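Side-chain contact in actin-binding protein (Saccharomyces cerevisiae, PDB 1JO8), which binds actin filaments, recruits and activates the ARP2/3 complex, and binds several partner proteins through its SH3 domain, the part in this structure: residues Asp10-Glu13 and Asp14-Thr18. Numbering follows the deposited sequence.
Sequences DAAE and DNELT
Asp10 meets Thr18 where the two arms of this surface loop face each other, its OD1 lying 4.3 Å from Thr18 CG2. At Ala11 the contact turns polar: its backbone N donates to the side-chain OG1 of Thr18 (3.1 Å), while its methyl points toward the opposing arm, with CB 3.2 Å from Thr18 OG1 and also packed on Glu16 CB. Ala12 N gives a shorter and straighter bond, 2.9 Å and 169° at the hydrogen, to Glu16 OE1, which it meets from above the carboxylate plane rather than within it. Glu16 is extended beyond CG (chi2 174°), which carries its carboxylate across to the amide. Glu13 closes the tip: its O accepts Glu16 N at 3.2 Å in a type I beta turn, and its CG lies 3.5 Å from Glu16 OE2. A water links Glu13 OE1 to Asp14 N. The RT loop of the SH3 fold, which flanks the peptide-binding groove of these domains, joins strands 3-5 and 24-29. Glu16 OE1 also takes part in a hydrogen bond with Tyr9 OH, so one carboxylate oxygen ties a backbone amide to a tyrosine hydroxyl; these two partners would probably stabilise its negative charge in this acidic loop.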
ATOM      1  N   ASP A  10      -3.239  -3.922  -8.390  1.00  6.88           N
ATOM      2  CA  ASP A  10      -4.628  -4.339  -8.431  1.00  7.22           C
ATOM      3  C   ASP A  10      -4.889  -5.437  -7.419  1.00  7.29           C
ATOM      4  O   ASP A  10      -4.251  -6.496  -7.475  1.00  7.50           O
ATOM      5  CB  ASP A  10      -4.969  -4.888  -9.814  1.00  8.18           C
ATOM      6  CG  ASP A  10      -5.023  -3.825 -10.883  1.00 10.94           C
ATOM      7  OD1 ASP A  10      -5.308  -2.663 -10.578  1.00 11.12           O
ATOM      8  OD2 ASP A  10      -4.834  -4.105 -12.086  1.00 16.04           O
ATOM      9  N   ALA A  11      -5.817  -5.224  -6.508  1.00  6.74           N
ATOM     10  CA  ALA A  11      -6.157  -6.283  -5.579  1.00  7.16           C
ATOM     11  C   ALA A  11      -6.641  -7.519  -6.316  1.00  7.39           C
ATOM     12  O   ALA A  11      -7.312  -7.435  -7.332  1.00  7.95           O
ATOM     13  CB  ALA A  11      -7.254  -5.832  -4.646  1.00  6.74           C
ATOM     14  N   ALA A  12      -6.366  -8.672  -5.725  1.00  8.05           N
ATOM     15  CA  ALA A  12      -6.888  -9.939  -6.204  1.00  8.73           C
ATOM     16  C   ALA A  12      -7.654 -10.646  -5.098  1.00  8.86           C
ATOM     17  O   ALA A  12      -8.165 -11.739  -5.303  1.00  9.55           O
ATOM     18  CB  ALA A  12      -5.755 -10.839  -6.707  1.00 10.62           C
ATOM     19  N   GLU A  13      -7.697 -10.059  -3.907  1.00  7.85           N
ATOM     20  CA  GLU A  13      -8.384 -10.660  -2.770  1.00  7.46           C
ATOM     21  C   GLU A  13      -9.081  -9.561  -2.001  1.00  7.21           C
ATOM     22  O   GLU A  13      -8.679  -8.394  -2.073  1.00  7.02           O
ATOM     23  CB  GLU A  13      -7.419 -11.395  -1.818  1.00  8.89           C
ATOM     24  CG  GLU A  13      -6.587 -12.486  -2.437  1.00 10.33           C
ATOM     25  CD  GLU A  13      -7.396 -13.671  -2.963  1.00 13.00           C
ATOM     26  OE1 GLU A  13      -8.542 -13.870  -2.509  1.00 13.76           O
ATOM     27  OE2 GLU A  13      -6.857 -14.402  -3.814  1.00 14.11           O
ATOM     28  N   ASP A  14     -10.057  -9.928  -1.172  1.00  7.63           N
ATOM     29  CA  ASP A  14     -10.833  -8.951  -0.428  1.00  8.76           C
ATOM     30  C   ASP A  14     -10.030  -8.196   0.613  1.00  9.01           C
ATOM     31  O   ASP A  14     -10.406  -7.094   0.981  1.00 11.09           O
ATOM     32  CB  ASP A  14     -12.012  -9.610   0.273  1.00  9.42           C
ATOM     33  CG  ASP A  14     -13.027 -10.147  -0.690  1.00 10.23           C
ATOM     34  OD1 ASP A  14     -13.281  -9.536  -1.756  1.00  8.98           O
ATOM     35  OD2 ASP A  14     -13.688 -11.169  -0.420  1.00 15.29           O
ATOM     36  N   ASN A  15      -8.918  -8.779   1.063  1.00  8.79           N
ATOM     37  CA  ASN A  15      -8.099  -8.155   2.108  1.00  8.82           C
ATOM     38  C   ASN A  15      -6.970  -7.267   1.580  1.00  8.51           C
ATOM     39  O   ASN A  15      -6.161  -6.787   2.370  1.00  8.46           O
ATOM     40  CB  ASN A  15      -7.547  -9.219   3.079  1.00 10.19           C
ATOM     41  CG  ASN A  15      -6.578 -10.166   2.427  1.00 11.89           C
ATOM     42  OD1 ASN A  15      -6.216 -10.026   1.290  1.00 12.59           O
ATOM     43  ND2 ASN A  15      -6.131 -11.171   3.190  1.00 17.29           N
ATOM     44  N   GLU A  16      -6.945  -7.006   0.272  1.00  7.57           N
ATOM     45  CA  GLU A  16      -5.870  -6.239  -0.350  1.00  7.24           C
ATOM     46  C   GLU A  16      -6.304  -4.842  -0.736  1.00  6.99           C
ATOM     47  O   GLU A  16      -7.487  -4.575  -0.963  1.00  8.38           O
ATOM     48  CB  GLU A  16      -5.392  -6.958  -1.612  1.00  7.24           C
ATOM     49  CG  GLU A  16      -4.700  -8.262  -1.284  1.00  7.98           C
ATOM     50  CD  GLU A  16      -4.322  -9.082  -2.485  1.00  8.64           C
ATOM     51  OE1 GLU A  16      -4.386  -8.551  -3.610  1.00  8.85           O
ATOM     52  OE2 GLU A  16      -3.947 -10.260  -2.298  1.00  9.78           O
ATOM     53  N   LEU A  17      -5.332  -3.926  -0.794  1.00  6.57           N
ATOM     54  CA  LEU A  17      -5.547  -2.596  -1.361  1.00  6.27           C
ATOM     55  C   LEU A  17      -5.476  -2.652  -2.877  1.00  6.08           C
ATOM     56  O   LEU A  17      -4.904  -3.570  -3.468  1.00  6.93           O
ATOM     57  CB  LEU A  17      -4.444  -1.644  -0.910  1.00  7.48           C
ATOM     58  CG  LEU A  17      -4.362  -1.291   0.567  1.00  8.46           C
ATOM     59  CD1 LEU A  17      -3.152  -0.419   0.876  1.00  9.37           C
ATOM     60  CD2 LEU A  17      -5.611  -0.570   0.948  1.00  8.23           C
ATOM     61  N   THR A  18      -6.045  -1.636  -3.489  1.00  6.28           N
ATOM     62  CA  THR A  18      -5.914  -1.334  -4.905  1.00  6.87           C
ATOM     63  C   THR A  18      -5.447   0.115  -4.980  1.00  6.91           C
ATOM     64  O   THR A  18      -6.021   0.966  -4.321  1.00  8.01           O
ATOM     65  CB  THR A  18      -7.263  -1.482  -5.625  1.00  7.69           C
ATOM     66  OG1 THR A  18      -7.627  -2.858  -5.638  1.00  7.97           O
ATOM     67  CG2 THR A  18      -7.201  -1.022  -7.087  1.00  8.13           C
TER
HETATM   68  O   HOH W   1     -10.099  -5.844  -2.191  1.00 15.14           O
HETATM   69  O   HOH W   2     -10.719 -12.746  -1.367  1.00 16.32           O